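Side-chain contacts in protein-glutamine gamma-glutamyltransferase (Pseudomonas aeruginosa PAO1, PDB 6G49), which forms isopeptide cross-links between protein glutamine and lysine side chains in vitro and is critical for viability, perhaps through a cell-wall function: residues A162-S167 with W289-Q294; A97-K102 with S138-Q143; R211-P216 with T305-P310. All coordinates share one frame; numbering follows the deposited sequence. Where two conformers were deposited one is given.

Contact 1 (A162-S167 with W289-Q294); sequences ALRESS and WVEYWQ
Arg164 turns the edge of its guanidinium to one carboxylate oxygen of Glu291. The two form a salt bridge near the guanidinium plane. The modelled distance from Arg164 NH1 to Glu291 OE2, 2.4 Å, is very short, and its exact value is doubtful. Arg164 NH2 adds a weak, bent bond to Glu291 OE2 at 2.8 Å. The guanidinium and carboxylate planes are 33° apart. A bend at chi3 (-89°) brings the tip of Arg164 to the glutamate, whose own chain is extended beyond CG.

The second link is Trp293 NE1 to Glu165 O, 2.8 Å, with an N-H...O angle of 161°. The indole comes almost head-on to the carbonyl, which lies in the ring plane. Ser166 O sits at the same ring edge, 3.6 Å from Trp293 CZ2.

Outside these segments, Arg74 and Arg262 also pair with Glu291, so its carboxylate is held by three arginines. Asp125 takes Arg164 NE, and Phe140 forms a cation-pi contact with Arg164. The ring of Trp299 meets Trp293 edge-to-face, and its NE1 bonds to the Glu165 carboxylate.

The contact ties the short strand 163-164 to strand 286-294. On that strand Val290 packs against helix 243-256. This helix lying on an antiparallel sheet is the core of the transglutaminase-like fold, here in the periplasmic domain of TgpA, a longer membrane protein.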
loop_
_atom_site.group_PDB
_atom_site.type_symbol
_atom_site.label_atom_id
_atom_site.label_comp_id
_atom_site.label_asym_id
_atom_site.label_seq_id
_atom_site.Cartn_x
_atom_site.Cartn_y
_atom_site.Cartn_z
ATOM N N ALA A 162 -5.857 -7.131 -13.129
ATOM C CA ALA A 162 -6.639 -6.131 -13.836
ATOM C C ALA A 162 -5.726 -4.999 -14.315
ATOM O O ALA A 162 -4.734 -4.678 -13.670
ATOM C CB ALA A 162 -7.722 -5.558 -12.956
ATOM N N LEU A 163 -6.015 -4.469 -15.511
ATOM C CA LEU A 163 -5.315 -3.269 -16.013
ATOM C C LEU A 163 -5.973 -2.047 -15.385
ATOM O O LEU A 163 -7.170 -1.867 -15.458
ATOM C CB LEU A 163 -5.445 -3.260 -17.538
ATOM C CG LEU A 163 -4.822 -2.084 -18.270
ATOM C CD1 LEU A 163 -3.332 -2.048 -18.042
ATOM C CD2 LEU A 163 -5.116 -2.212 -19.773
ATOM N N ARG A 164 -5.156 -1.232 -14.738
ATOM C CA ARG A 164 -5.651 -0.067 -14.044
ATOM C C ARG A 164 -5.248 1.271 -14.618
ATOM O O ARG A 164 -4.089 1.634 -14.612
ATOM C CB ARG A 164 -5.219 -0.126 -12.585
ATOM C CG ARG A 164 -5.466 -1.466 -11.934
ATOM C CD ARG A 164 -5.242 -1.390 -10.447
ATOM N NE ARG A 164 -3.859 -1.665 -10.101
ATOM C CZ ARG A 164 -3.186 -0.985 -9.194
ATOM N NH1 ARG A 164 -3.792 0.006 -8.567
ATOM N NH2 ARG A 164 -1.924 -1.287 -8.926
ATOM N N GLU A 165 -6.246 1.992 -15.102
ATOM C CA GLU A 165 -6.077 3.327 -15.615
ATOM C C GLU A 165 -4.933 3.409 -16.641
ATOM O O GLU A 165 -3.985 4.175 -16.471
ATOM C CB GLU A 165 -5.867 4.297 -14.444
ATOM C CG GLU A 165 -6.735 5.492 -14.504
ATOM C CD GLU A 165 -6.499 6.618 -13.513
ATOM O OE1 GLU A 165 -5.873 6.401 -12.432
ATOM O OE2 GLU A 165 -6.949 7.724 -13.838
ATOM N N SER A 166 -5.031 2.690 -17.761
ATOM C CA SER A 166 -4.019 2.755 -18.800
ATOM C C SER A 166 -3.875 4.190 -19.339
ATOM O O SER A 166 -2.783 4.552 -19.742
ATOM C CB SER A 166 -4.286 1.759 -19.907
ATOM O OG SER A 166 -5.540 2.037 -20.465
ATOM N N SER A 167 -4.976 4.952 -19.379
ATOM C CA SER A 167 -5.001 6.409 -19.594
ATOM C C SER A 167 -5.413 7.105 -18.306
ATOM O O SER A 167 -6.409 6.759 -17.738
ATOM C CB SER A 167 -5.996 6.801 -20.679
ATOM O OG SER A 167 -5.500 6.328 -21.892
ATOM N N TRP A 289 2.709 -0.081 1.022
ATOM C CA TRP A 289 3.476 -0.316 -0.141
ATOM C C TRP A 289 3.236 0.837 -1.144
ATOM O O TRP A 289 2.708 1.895 -0.750
ATOM C CB TRP A 289 3.255 -1.712 -0.715
ATOM C CG TRP A 289 1.845 -2.036 -1.118
ATOM C CD1 TRP A 289 1.332 -2.079 -2.381
ATOM C CD2 TRP A 289 0.795 -2.522 -0.252
ATOM N NE1 TRP A 289 0.014 -2.461 -2.361
ATOM C CE2 TRP A 289 -0.338 -2.758 -1.076
ATOM C CE3 TRP A 289 0.655 -2.711 1.131
ATOM C CZ2 TRP A 289 -1.555 -3.234 -0.570
ATOM C CZ3 TRP A 289 -0.539 -3.203 1.610
ATOM C CH2 TRP A 289 -1.633 -3.427 0.773
ATOM N N VAL A 290 3.639 0.618 -2.385
ATOM C CA VAL A 290 3.649 1.702 -3.406
ATOM C C VAL A 290 2.927 1.200 -4.656
ATOM O O VAL A 290 2.977 0.037 -5.027
ATOM C CB VAL A 290 5.088 2.144 -3.717
ATOM C CG1 VAL A 290 5.142 3.186 -4.851
ATOM C CG2 VAL A 290 5.748 2.679 -2.467
ATOM N N GLU A 291 2.313 2.138 -5.374
ATOM C CA GLU A 291 1.993 1.914 -6.808
ATOM C C GLU A 291 2.393 3.160 -7.581
ATOM O O GLU A 291 2.312 4.312 -7.075
ATOM C CB GLU A 291 0.545 1.482 -7.037
ATOM C CG GLU A 291 -0.490 2.478 -6.600
ATOM C CD GLU A 291 -1.917 1.953 -6.675
ATOM O OE1 GLU A 291 -2.845 2.711 -6.378
ATOM O OE2 GLU A 291 -2.089 0.771 -7.002
ATOM N N TYR A 292 2.808 2.920 -8.817
ATOM C CA TYR A 292 3.233 3.981 -9.699
ATOM C C TYR A 292 2.564 3.772 -11.061
ATOM O O TYR A 292 2.203 2.657 -11.466
ATOM C CB TYR A 292 4.758 4.046 -9.804
ATOM C CG TYR A 292 5.411 2.891 -10.530
ATOM C CD1 TYR A 292 5.579 1.641 -9.928
ATOM C CD2 TYR A 292 5.740 3.013 -11.861
ATOM C CE1 TYR A 292 6.091 0.570 -10.663
ATOM C CE2 TYR A 292 6.275 1.949 -12.581
ATOM C CZ TYR A 292 6.444 0.738 -11.984
ATOM O OH TYR A 292 6.989 -0.230 -12.777
ATOM N N TRP A 293 2.533 4.861 -11.823
ATOM C CA TRP A 293 1.825 4.881 -13.083
ATOM C C TRP A 293 2.800 5.106 -14.226
ATOM O O TRP A 293 3.726 5.912 -14.141
ATOM C CB TRP A 293 0.774 6.001 -13.079
ATOM C CG TRP A 293 -0.078 5.991 -14.317
ATOM C CD1 TRP A 293 -1.209 5.249 -14.554
ATOM C CD2 TRP A 293 0.181 6.739 -15.522
ATOM N NE1 TRP A 293 -1.632 5.464 -15.845
ATOM C CE2 TRP A 293 -0.798 6.356 -16.455
ATOM C CE3 TRP A 293 1.174 7.645 -15.893
ATOM C CZ2 TRP A 293 -0.852 6.892 -17.745
ATOM C CZ3 TRP A 293 1.147 8.151 -17.182
ATOM C CH2 TRP A 293 0.108 7.821 -18.061
ATOM N N GLN A 294 2.468 4.451 -15.323
ATOM C CA GLN A 294 3.154 4.750 -16.600
ATOM C C GLN A 294 2.154 4.543 -17.725
ATOM O O GLN A 294 1.152 3.843 -17.616
ATOM C CB GLN A 294 4.395 3.871 -16.744
ATOM C CG GLN A 294 4.088 2.420 -17.047
ATOM C CD GLN A 294 5.313 1.587 -16.820
ATOM O OE1 GLN A 294 5.381 0.790 -15.882
ATOM N NE2 GLN A 294 6.308 1.810 -17.665
#

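Contact 2 (A97-K102 with S138-Q143); sequences ALHWQK and SDFHLQ
An offset edge-to-face aromatic pair, His99 with Phe140, joins the turn leading into strand 100-101 to the turn before strand 142-144. The edge of His99 is directed at the face of Phe140. The ring centroids are 5.8 Å apart and the planes lie at 64°. Phe140 also uses its own edge: CZ is 3.6 Å from His99 O, and CE1 is 3.7 Å from Trp100 CB.

His99 CE1 comes within 3.2 Å of Ser138 O, and CE1 also packs on Ser138 CB. The Ser138 hydroxyl is engaged by Gln91 and by the backbone of Trp92.

Within 138-143 and beyond the contact, His141 is bonded at both nitrogens. His141 ND1 donates to the syn lone pair of Asp139 OD1 at 2.6 Å, and His141 NE2 donates to Gln143 OE1 at 2.7 Å, which is consistent with a positively charged ring.

No hydrogen bond crosses between the two segments. The contact therefore rests on ring packing and van der Waals contacts; its polar groups, such as the Ser138 hydroxyl, bond to residues outside the two segments.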
loop_
_atom_site.group_PDB
_atom_site.type_symbol
_atom_site.label_atom_id
_atom_site.label_comp_id
_atom_site.label_asym_id
_atom_site.label_seq_id
_atom_site.Cartn_x
_atom_site.Cartn_y
_atom_site.Cartn_z
ATOM N N ALA A 97 -15.082 1.633 -17.235
ATOM C CA ALA A 97 -14.127 0.944 -18.107
ATOM C C ALA A 97 -12.886 1.803 -18.400
ATOM O O ALA A 97 -11.811 1.252 -18.674
ATOM C CB ALA A 97 -14.816 0.525 -19.380
ATOM N N LEU A 98 -13.008 3.136 -18.356
ATOM C CA LEU A 98 -11.809 4.012 -18.449
ATOM C C LEU A 98 -10.953 3.833 -17.187
ATOM O O LEU A 98 -9.726 4.027 -17.184
ATOM C CB LEU A 98 -12.227 5.477 -18.633
ATOM C CG LEU A 98 -12.865 6.142 -17.417
ATOM C CD1 LEU A 98 -11.821 6.812 -16.539
ATOM C CD2 LEU A 98 -13.918 7.144 -17.858
ATOM N N HIS A 99 -11.598 3.449 -16.087
ATOM C CA HIS A 99 -10.851 3.270 -14.940
ATOM C C HIS A 99 -10.056 1.967 -15.059
ATOM O O HIS A 99 -8.898 2.010 -14.797
ATOM C CB HIS A 99 -11.660 3.501 -13.655
ATOM C CG HIS A 99 -11.308 4.808 -13.028
ATOM N ND1 HIS A 99 -10.151 4.988 -12.225
ATOM C CD2 HIS A 99 -11.902 6.022 -13.146
ATOM C CE1 HIS A 99 -10.087 6.262 -11.885
ATOM N NE2 HIS A 99 -11.156 6.919 -12.433
ATOM N N TRP A 100 -10.668 0.835 -15.457
ATOM C CA TRP A 100 -9.994 -0.458 -15.351
ATOM C C TRP A 100 -10.670 -1.520 -16.232
ATOM O O TRP A 100 -11.780 -1.338 -16.651
ATOM C CB TRP A 100 -9.918 -0.932 -13.904
ATOM C CG TRP A 100 -11.214 -1.319 -13.258
ATOM C CD1 TRP A 100 -12.225 -0.483 -12.890
ATOM C CD2 TRP A 100 -11.637 -2.636 -12.880
ATOM N NE1 TRP A 100 -13.228 -1.197 -12.299
ATOM C CE2 TRP A 100 -12.904 -2.520 -12.291
ATOM C CE3 TRP A 100 -11.070 -3.907 -12.977
ATOM C CZ2 TRP A 100 -13.608 -3.612 -11.797
ATOM C CZ3 TRP A 100 -11.753 -4.987 -12.462
ATOM C CH2 TRP A 100 -13.018 -4.838 -11.906
ATOM N N GLN A 101 -9.936 -2.595 -16.476
ATOM C CA GLN A 101 -10.352 -3.695 -17.308
ATOM C C GLN A 101 -9.973 -4.994 -16.598
ATOM O O GLN A 101 -8.836 -5.256 -16.280
ATOM C CB GLN A 101 -9.644 -3.592 -18.671
ATOM C CG GLN A 101 -9.891 -4.763 -19.629
ATOM C CD GLN A 101 -8.843 -4.818 -20.723
ATOM O OE1 GLN A 101 -8.060 -5.765 -20.828
ATOM N NE2 GLN A 101 -8.777 -3.762 -21.518
ATOM N N LYS A 102 -10.959 -5.839 -16.409
ATOM C CA LYS A 102 -10.749 -7.159 -15.971
ATOM C C LYS A 102 -9.897 -7.966 -16.935
ATOM O O LYS A 102 -10.129 -7.959 -18.115
ATOM C CB LYS A 102 -12.090 -7.878 -15.885
ATOM C CG LYS A 102 -12.995 -7.327 -14.815
ATOM C CD LYS A 102 -14.323 -8.013 -14.749
ATOM C CE LYS A 102 -15.178 -7.336 -13.707
ATOM N NZ LYS A 102 -16.527 -7.941 -13.634
ATOM N N SER A 138 -11.829 5.990 -7.375
ATOM C CA SER A 138 -10.920 6.276 -8.450
ATOM C C SER A 138 -9.495 5.775 -8.160
ATOM O O SER A 138 -8.774 5.511 -9.112
ATOM C CB SER A 138 -10.873 7.795 -8.768
ATOM O OG SER A 138 -10.921 8.626 -7.618
ATOM N N ASP A 139 -9.139 5.603 -6.869
ATOM C CA ASP A 139 -7.824 5.105 -6.478
ATOM C C ASP A 139 -7.873 3.592 -6.159
ATOM O O ASP A 139 -6.967 3.076 -5.448
ATOM C CB ASP A 139 -7.284 5.908 -5.300
ATOM C CG ASP A 139 -8.048 5.680 -4.007
ATOM O OD1 ASP A 139 -9.240 5.208 -4.115
ATOM O OD2 ASP A 139 -7.519 6.007 -2.921
ATOM N N PHE A 140 -8.957 2.920 -6.596
ATOM C CA PHE A 140 -9.111 1.459 -6.524
ATOM C C PHE A 140 -9.205 0.994 -5.074
ATOM O O PHE A 140 -8.849 -0.125 -4.797
ATOM C CB PHE A 140 -7.967 0.759 -7.246
ATOM C CG PHE A 140 -7.882 1.132 -8.705
ATOM C CD1 PHE A 140 -8.735 0.545 -9.616
ATOM C CD2 PHE A 140 -7.060 2.159 -9.146
ATOM C CE1 PHE A 140 -8.768 0.957 -10.945
ATOM C CE2 PHE A 140 -7.095 2.562 -10.468
ATOM C CZ PHE A 140 -7.936 1.954 -11.361
ATOM N N HIS A 141 -9.730 1.804 -4.175
ATOM C CA HIS A 141 -10.080 1.328 -2.840
ATOM C C HIS A 141 -11.603 1.373 -2.699
ATOM O O HIS A 141 -12.274 2.126 -3.376
ATOM C CB HIS A 141 -9.375 2.163 -1.755
ATOM C CG HIS A 141 -10.167 3.288 -1.205
ATOM N ND1 HIS A 141 -10.266 4.486 -1.862
ATOM C CD2 HIS A 141 -10.860 3.444 -0.056
ATOM C CE1 HIS A 141 -11.026 5.311 -1.150
ATOM N NE2 HIS A 141 -11.423 4.698 -0.037
ATOM N N LEU A 142 -12.093 0.548 -1.777
ATOM C CA LEU A 142 -13.518 0.400 -1.509
ATOM C C LEU A 142 -13.938 1.344 -0.373
ATOM O O LEU A 142 -13.470 1.226 0.737
ATOM C CB LEU A 142 -13.742 -1.071 -1.092
ATOM C CG LEU A 142 -13.475 -2.135 -2.139
ATOM C CD1 LEU A 142 -13.503 -3.494 -1.473
ATOM C CD2 LEU A 142 -14.496 -2.061 -3.251
ATOM N N GLN A 143 -14.825 2.295 -0.685
ATOM C CA GLN A 143 -15.298 3.279 0.255
ATOM C C GLN A 143 -16.768 2.946 0.548
ATOM O O GLN A 143 -17.600 2.947 -0.381
ATOM C CB GLN A 143 -15.165 4.705 -0.302
ATOM C CG GLN A 143 -15.543 5.805 0.719
ATOM C CD GLN A 143 -14.383 6.342 1.570
ATOM O OE1 GLN A 143 -13.209 5.911 1.513
ATOM N NE2 GLN A 143 -14.690 7.323 2.421
#

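Contact 3 (R211-P216 with T305-P310); sequences RFNHEP and TYQVAP
Water 1 lies between Asn213 O and Gln307 O. The water oxygen is 2.9 Å from Asn213 O and 2.8 Å from Gln307 O. It can donate to either, but more acceptors are in reach than it has protons, so the two bonds need not both be made at once. Asn213 O belongs to the last turn of helix 201-214, where the helix supplies no further N-H groups.

The Gln307 side chain lies against the same turn. Gln307 OE1 touches Asn213 CB at 3.4 Å. The two side chains cross at about a right angle, and their amide planes are 81° apart. Gln307 folds at chi2 (-62°), which sets OE1 beside Asn213 CB. Nearer the backbone, Gln307 CB packs on Phe212 CB at 3.9 Å. Val308 CG2 meets Phe212 CB at 4.0 Å. The Phe212 ring turns away from 305-310 and enters the core, where Phe217 and Tyr246 meet it edge-to-face.

The contact sets the C-terminal end of helix 201-214, in the transglutaminase-like domain, against the loop that follows Asp303, which by similarity belongs to the catalytic triad. Asp303 OD1 accepts a bond from Thr305 N at the start of this loop. The loop coils tightly: Thr305 O accepts both Val308 N, at 3.0 Å, and Ala309 N, at 2.8 Å.

One turn apart at the end of the helix, Arg211 NH2 and Glu215 OE2 are separated by 3.4 Å. The oxygen sits over the guanidinium face, so no N-H points at it and the side chains attract by charge alone. Arg239 takes the other oxygen of Glu215 in a salt bridge.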
loop_
_atom_site.group_PDB
_atom_site.type_symbol
_atom_site.label_atom_id
_atom_site.label_comp_id
_atom_site.label_asym_id
_atom_site.label_seq_id
_atom_site.Cartn_x
_atom_site.Cartn_y
_atom_site.Cartn_z
ATOM N N ARG A 211 18.623 -0.162 -4.517
ATOM C CA ARG A 211 19.284 0.561 -3.436
ATOM C C ARG A 211 18.878 -0.043 -2.082
ATOM O O ARG A 211 19.676 -0.193 -1.142
ATOM C CB ARG A 211 18.991 2.065 -3.449
ATOM C CG ARG A 211 19.620 2.801 -4.613
ATOM C CD ARG A 211 19.197 4.249 -4.508
ATOM N NE ARG A 211 19.688 4.907 -3.304
ATOM C CZ ARG A 211 20.857 5.542 -3.246
ATOM N NH1 ARG A 211 21.637 5.587 -4.318
ATOM N NH2 ARG A 211 21.237 6.100 -2.123
ATOM N N PHE A 212 17.600 -0.389 -1.939
ATOM C CA PHE A 212 17.173 -0.967 -0.715
ATOM C C PHE A 212 17.782 -2.374 -0.545
ATOM O O PHE A 212 18.033 -2.818 0.560
ATOM C CB PHE A 212 15.639 -1.048 -0.647
ATOM C CG PHE A 212 14.927 0.282 -0.556
ATOM C CD1 PHE A 212 15.159 1.157 0.488
ATOM C CD2 PHE A 212 14.030 0.663 -1.547
ATOM C CE1 PHE A 212 14.499 2.365 0.585
ATOM C CE2 PHE A 212 13.356 1.867 -1.444
ATOM C CZ PHE A 212 13.592 2.718 -0.386
ATOM N N ASN A 213 17.914 -3.079 -1.656
ATOM C CA ASN A 213 18.407 -4.448 -1.609
ATOM C C ASN A 213 19.897 -4.470 -1.215
ATOM O O ASN A 213 20.294 -5.262 -0.375
ATOM C CB ASN A 213 18.180 -5.148 -2.933
ATOM C CG ASN A 213 18.482 -6.637 -2.851
ATOM O OD1 ASN A 213 17.998 -7.328 -1.947
ATOM N ND2 ASN A 213 19.188 -7.124 -3.844
ATOM N N HIS A 214 20.706 -3.577 -1.755
ATOM C CA HIS A 214 22.188 -3.640 -1.559
ATOM C C HIS A 214 22.715 -2.876 -0.336
ATOM O O HIS A 214 23.820 -3.182 0.139
ATOM C CB HIS A 214 22.838 -3.115 -2.824
ATOM C CG HIS A 214 22.619 -4.040 -3.972
ATOM N ND1 HIS A 214 22.594 -3.603 -5.273
ATOM C CD2 HIS A 214 22.424 -5.373 -4.025
ATOM C CE1 HIS A 214 22.388 -4.628 -6.072
ATOM N NE2 HIS A 214 22.251 -5.715 -5.339
ATOM N N GLU A 215 22.018 -1.830 0.124
ATOM C CA GLU A 215 22.471 -1.014 1.215
ATOM C C GLU A 215 21.996 -1.650 2.498
ATOM O O GLU A 215 21.076 -2.466 2.455
ATOM C CB GLU A 215 22.027 0.433 1.045
ATOM C CG GLU A 215 22.590 1.051 -0.203
ATOM C CD GLU A 215 22.011 2.423 -0.475
ATOM O OE1 GLU A 215 21.549 3.069 0.508
ATOM O OE2 GLU A 215 22.004 2.840 -1.652
ATOM N N PRO A 216 22.649 -1.322 3.633
ATOM C CA PRO A 216 22.375 -1.995 4.897
ATOM C C PRO A 216 21.127 -1.456 5.621
ATOM O O PRO A 216 21.171 -1.038 6.778
ATOM C CB PRO A 216 23.681 -1.760 5.673
ATOM C CG PRO A 216 24.137 -0.408 5.184
ATOM C CD PRO A 216 23.786 -0.390 3.719
ATOM N N THR A 305 9.652 -3.104 0.871
ATOM C CA THR A 305 9.918 -3.889 2.080
ATOM C C THR A 305 10.468 -5.246 1.651
ATOM O O THR A 305 11.245 -5.900 2.358
ATOM C CB THR A 305 8.657 -4.094 2.930
ATOM O OG1 THR A 305 8.266 -2.842 3.488
ATOM C CG2 THR A 305 8.833 -5.073 4.070
ATOM N N TYR A 306 9.970 -5.742 0.519
ATOM C CA TYR A 306 10.366 -7.067 0.049
ATOM C C TYR A 306 11.895 -7.144 -0.177
ATOM O O TYR A 306 12.488 -8.249 -0.067
ATOM C CB TYR A 306 9.592 -7.484 -1.185
ATOM C CG TYR A 306 9.963 -8.875 -1.650
ATOM C CD1 TYR A 306 9.470 -9.991 -1.003
ATOM C CD2 TYR A 306 10.803 -9.082 -2.728
ATOM C CE1 TYR A 306 9.822 -11.272 -1.385
ATOM C CE2 TYR A 306 11.170 -10.359 -3.124
ATOM C CZ TYR A 306 10.690 -11.452 -2.451
ATOM O OH TYR A 306 11.040 -12.692 -2.890
ATOM N N GLN A 307 12.546 -6.010 -0.501
ATOM C CA GLN A 307 13.964 -5.931 -0.762
ATOM C C GLN A 307 14.793 -6.083 0.515
ATOM O O GLN A 307 15.996 -6.388 0.438
ATOM C CB GLN A 307 14.339 -4.632 -1.467
ATOM C CG GLN A 307 13.576 -4.454 -2.772
ATOM C CD GLN A 307 13.893 -5.555 -3.748
ATOM O OE1 GLN A 307 15.060 -5.911 -3.918
ATOM N NE2 GLN A 307 12.884 -6.048 -4.442
ATOM N N VAL A 308 14.207 -5.750 1.664
ATOM C CA VAL A 308 14.911 -5.682 2.940
ATOM C C VAL A 308 14.490 -6.842 3.846
ATOM O O VAL A 308 15.305 -7.365 4.585
ATOM C CB VAL A 308 14.618 -4.338 3.623
ATOM C CG1 VAL A 308 15.329 -4.219 4.968
ATOM C CG2 VAL A 308 14.966 -3.187 2.708
ATOM N N ALA A 309 13.214 -7.206 3.809
ATOM C CA ALA A 309 12.650 -8.206 4.733
ATOM C C ALA A 309 11.757 -9.140 3.961
ATOM O O ALA A 309 10.553 -9.250 4.196
ATOM C CB ALA A 309 11.961 -7.561 5.921
ATOM N N PRO A 310 12.325 -9.889 2.971
ATOM C CA PRO A 310 11.523 -10.803 2.185
ATOM C C PRO A 310 10.792 -11.858 3.024
ATOM O O PRO A 310 9.689 -12.233 2.660
ATOM C CB PRO A 310 12.550 -11.450 1.200
ATOM C CG PRO A 310 13.898 -11.228 1.901
ATOM C CD PRO A 310 13.746 -9.894 2.580
HETATM O O HOH W 1 18.637 -7.180 1.059
#

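How the contacts relate
Contacts 1 and 2 adjoin, with centres about 10 Å apart. Strands 100-101 and 163-164 form a two-stranded antiparallel sheet, in which Leu163 N lies 3.0 Å from Gln101 O. Beside it, Glu165 N lies 2.7 Å from His99 O. Both pairs are probable hydrogen bonds. Contact 3 is separate. Its nearest atoms are about 7 Å from contact 1 and about 19 Å from contact 2, which is on the opposite side of the chain's centre. The probable triad is Cys243, His287 and Asp303. The side chain of Gln307 in contact 3 is about 7 Å from that of Asp303, and that of Glu291 in contact 1 about 10 Å. Contact 2 lies away from the active site.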